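Local structure of exopolyphosphatase (Cytophaga hutchinsonii, 3MDQ) at residues Val93-Ile98 with Val106-Gly111. The protein probably hydrolyses inorganic polyphosphate from its chain ends, releasing orthophosphate, as a member of the Ppx/GppA phosphatase family. Numbering follows the deposited sequence.
Sequences VLIDRI and VEVIDG
Ile95 lies across Val106 and reaches on to Val108, while Ile98, one turn further along the helix, meets Val106 alone. The long branch of Ile95 does the work: CG1 sits beside the backbone N, anti to the carbonyl carbon (chi1 -69°), and with chi2 extended at 171° the chain carries CD1 out along the strand. CG1 passes the branch point of Val106, 4.1 Å from its CB, the two side chains slanting over one another. CD1 then ends 3.7 Å from CG2 of Val108, which it crosses at roughly a right angle. Ile98 repeats the conformation, and its CD1 comes within 3.9 Å of CG2 of Val106, again nearly at right angles. Val106 therefore meets two isoleucines of the helix, through CB and CG2, and the direct side-chain contacts are all apolar. No direct hydrogen bond links 93-98 and 106-111; the polar link is a single water, which donates to Ile95 O at 2.8 Å and accepts from Val106 N at 3.1 Å. CB of Glu107 is directed away from the helix, and the backbone of this residue pairs with Ala79 and Gly81 of the neighbouring parallel strand 76-81. Ile98 and Val106 both also touch Met11 of strand 5-11, and Ile98 packs on Leu62 of helix 52-71 as well; Val108 rests on Val85 and Arg86. The short axes of helix 93-98 and strand 106-108 run nearly antiparallel (154°) and come within 9.8 Å of each other. Strand 76-81, helix 91-102 and the parallel edge strand 106-108 form a beta-alpha-beta crossover, here with the short helix 83-87 also in the connection, in the N-terminal five-stranded mixed sheet (order 3-2-1-4-5) of the actin-like ATPase fold to which Ppx/GppA phosphatases belong.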
ATOM      1  N   VAL A  93      10.829  18.410 -10.390  1.00  7.57           N
ATOM      2  CA  VAL A  93      10.078  18.869 -11.559  1.00  8.19           C
ATOM      3  C   VAL A  93       8.581  18.611 -11.332  1.00  8.51           C
ATOM      4  O   VAL A  93       7.741  19.494 -11.559  1.00  8.23           O
ATOM      5  CB  VAL A  93      10.536  18.129 -12.851  1.00  9.58           C
ATOM      6  CG1 VAL A  93       9.599  18.411 -14.024  1.00  8.50           C
ATOM      7  CG2 VAL A  93      12.010  18.517 -13.201  1.00  9.72           C
ATOM      8  N   LEU A  94       8.252  17.387 -10.937  1.00  9.22           N
ATOM      9  CA  LEU A  94       6.857  17.004 -10.647  1.00  8.22           C
ATOM     10  C   LEU A  94       6.250  17.838  -9.511  1.00  9.89           C
ATOM     11  O   LEU A  94       5.121  18.334  -9.641  1.00 10.39           O
ATOM     12  CB  LEU A  94       6.737  15.507 -10.359  1.00  8.43           C
ATOM     13  CG  LEU A  94       5.317  15.015 -10.001  1.00 10.29           C
ATOM     14  CD1 LEU A  94       4.341  15.355 -11.134  1.00 11.91           C
ATOM     15  CD2 LEU A  94       5.328  13.457  -9.704  1.00 11.79           C
ATOM     16  N   ILE A  95       6.994  18.015  -8.419  1.00  8.70           N
ATOM     17  CA  ILE A  95       6.522  18.767  -7.268  1.00  7.58           C
ATOM     18  C   ILE A  95       6.223  20.210  -7.664  1.00  7.81           C
ATOM     19  O   ILE A  95       5.196  20.752  -7.308  1.00  8.99           O
ATOM     20  CB  ILE A  95       7.563  18.680  -6.147  1.00  9.21           C
ATOM     21  CG1 ILE A  95       7.606  17.249  -5.599  1.00 13.03           C
ATOM     22  CG2 ILE A  95       7.262  19.674  -4.990  1.00 10.39           C
ATOM     23  CD1 ILE A  95       8.754  17.004  -4.636  1.00 14.40           C
ATOM     24  N   ASP A  96       7.091  20.805  -8.463  1.00  7.06           N
ATOM     25  CA  ASP A  96       6.915  22.213  -8.852  1.00  8.13           C
ATOM     26  C   ASP A  96       5.735  22.354  -9.834  1.00  9.87           C
ATOM     27  O   ASP A  96       4.968  23.326  -9.773  1.00  9.31           O
ATOM     28  CB  ASP A  96       8.181  22.767  -9.469  1.00  9.68           C
ATOM     29  CG  ASP A  96       9.286  22.995  -8.442  1.00 12.83           C
ATOM     30  OD1 ASP A  96       9.063  22.817  -7.213  1.00 14.97           O
ATOM     31  OD2 ASP A  96      10.407  23.338  -8.873  1.00 17.00           O
ATOM     32  N   ARG A  97       5.584  21.375 -10.730  1.00  9.21           N
ATOM     33  CA  ARG A  97       4.434  21.383 -11.666  1.00  8.89           C
ATOM     34  C   ARG A  97       3.122  21.272 -10.887  1.00  8.67           C
ATOM     35  O   ARG A  97       2.158  21.959 -11.203  1.00 10.37           O
ATOM     36  CB  ARG A  97       4.553  20.306 -12.749  1.00  8.93           C
ATOM     37  CG  ARG A  97       5.669  20.541 -13.763  1.00  9.81           C
ATOM     38  CD  ARG A  97       5.751  19.421 -14.803  1.00 12.75           C
ATOM     39  NE  ARG A  97       6.895  19.525 -15.716  1.00 13.39           N
ATOM     40  CZ  ARG A  97       7.223  18.584 -16.624  1.00 14.81           C
ATOM     41  NH1 ARG A  97       6.505  17.502 -16.747  1.00 16.22           N
ATOM     42  NH2 ARG A  97       8.290  18.741 -17.375  1.00 18.14           N
ATOM     43  N   ILE A  98       3.085  20.430  -9.858  1.00  7.07           N
ATOM     44  CA  ILE A  98       1.901  20.284  -9.024  1.00  8.14           C
ATOM     45  C   ILE A  98       1.562  21.604  -8.305  1.00  9.58           C
ATOM     46  O   ILE A  98       0.402  22.019  -8.222  1.00  9.98           O
ATOM     47  CB  ILE A  98       2.028  19.104  -8.014  1.00  8.44           C
ATOM     48  CG1 ILE A  98       2.093  17.798  -8.804  1.00  8.57           C
ATOM     49  CG2 ILE A  98       0.871  19.141  -6.984  1.00  9.21           C
ATOM     50  CD1 ILE A  98       2.536  16.554  -7.973  1.00  9.22           C
ATOM     51  N   VAL A 106       3.473  19.159  -2.144  1.00 11.49           N
ATOM     52  CA  VAL A 106       3.733  17.756  -1.861  1.00 10.21           C
ATOM     53  C   VAL A 106       4.688  17.637  -0.680  1.00 11.60           C
ATOM     54  O   VAL A 106       5.748  18.278  -0.683  1.00 16.12           O
ATOM     55  CB  VAL A 106       4.336  17.095  -3.085  1.00 12.50           C
ATOM     56  CG1 VAL A 106       4.735  15.588  -2.798  1.00 13.03           C
ATOM     57  CG2 VAL A 106       3.356  17.166  -4.203  1.00 14.17           C
ATOM     58  N   GLU A 107       4.324  16.826   0.295  1.00 10.93           N
ATOM     59  CA  GLU A 107       5.187  16.469   1.438  1.00 14.58           C
ATOM     60  C   GLU A 107       5.846  15.118   1.116  1.00 13.53           C
ATOM     61  O   GLU A 107       5.173  14.088   1.119  1.00 13.64           O
ATOM     62  CB  GLU A 107       4.351  16.379   2.704  1.00 17.10           C
ATOM     63  CG  GLU A 107       5.131  15.984   3.946  1.00 29.26           C
ATOM     64  CD  GLU A 107       5.609  17.179   4.759  1.00 45.41           C
ATOM     65  OE1 GLU A 107       4.766  18.067   5.049  1.00 54.09           O
ATOM     66  OE2 GLU A 107       6.815  17.205   5.124  1.00 36.40           O
ATOM     67  N   VAL A 108       7.146  15.137   0.853  1.00 11.52           N
ATOM     68  CA  VAL A 108       7.883  13.932   0.562  1.00 10.13           C
ATOM     69  C   VAL A 108       8.255  13.291   1.897  1.00 12.48           C
ATOM     70  O   VAL A 108       8.860  13.930   2.768  1.00 14.09           O
ATOM     71  CB  VAL A 108       9.132  14.206  -0.254  1.00 10.48           C
ATOM     72  CG1 VAL A 108       9.902  12.888  -0.480  1.00 14.53           C
ATOM     73  CG2 VAL A 108       8.768  14.956  -1.600  1.00 15.01           C
ATOM     74  N   ILE A 109       7.827  12.049   2.078  1.00 11.71           N
ATOM     75  CA  ILE A 109       8.135  11.338   3.332  1.00 11.90           C
ATOM     76  C   ILE A 109       9.031  10.152   3.048  1.00 10.75           C
ATOM     77  O   ILE A 109       8.863   9.435   2.022  1.00 12.56           O
ATOM     78  CB  ILE A 109       6.870  10.936   4.102  1.00 16.08           C
ATOM     79  CG1 ILE A 109       6.030  10.005   3.275  1.00 16.25           C
ATOM     80  CG2 ILE A 109       6.024  12.206   4.538  1.00 17.93           C
ATOM     81  CD1 ILE A 109       4.881   9.285   4.086  1.00 18.04           C
ATOM     82  N   ASP A 110       9.991   9.933   3.952  1.00 12.78           N
ATOM     83  CA  ASP A 110      10.895   8.824   3.796  1.00 12.59           C
ATOM     84  C   ASP A 110      10.213   7.500   4.190  1.00 11.76           C
ATOM     85  O   ASP A 110       9.065   7.488   4.678  1.00 10.46           O
ATOM     86  CB  ASP A 110      12.244   9.045   4.510  1.00 16.18           C
ATOM     87  CG  ASP A 110      12.168   9.092   6.005  1.00 21.13           C
ATOM     88  OD1 ASP A 110      11.225   8.595   6.673  1.00 17.00           O
ATOM     89  OD2 ASP A 110      13.163   9.631   6.566  1.00 29.92           O
ATOM     90  N   GLY A 111      10.869   6.405   3.880  1.00 10.94           N
ATOM     91  CA  GLY A 111      10.282   5.080   4.103  1.00 11.61           C
ATOM     92  C   GLY A 111       9.964   4.797   5.580  1.00 10.82           C
ATOM     93  O   GLY A 111       8.890   4.235   5.862  1.00 10.85           O
TER
HETATM   94  O   HOH W   1       4.001  20.640  -4.793  1.00 11.22           O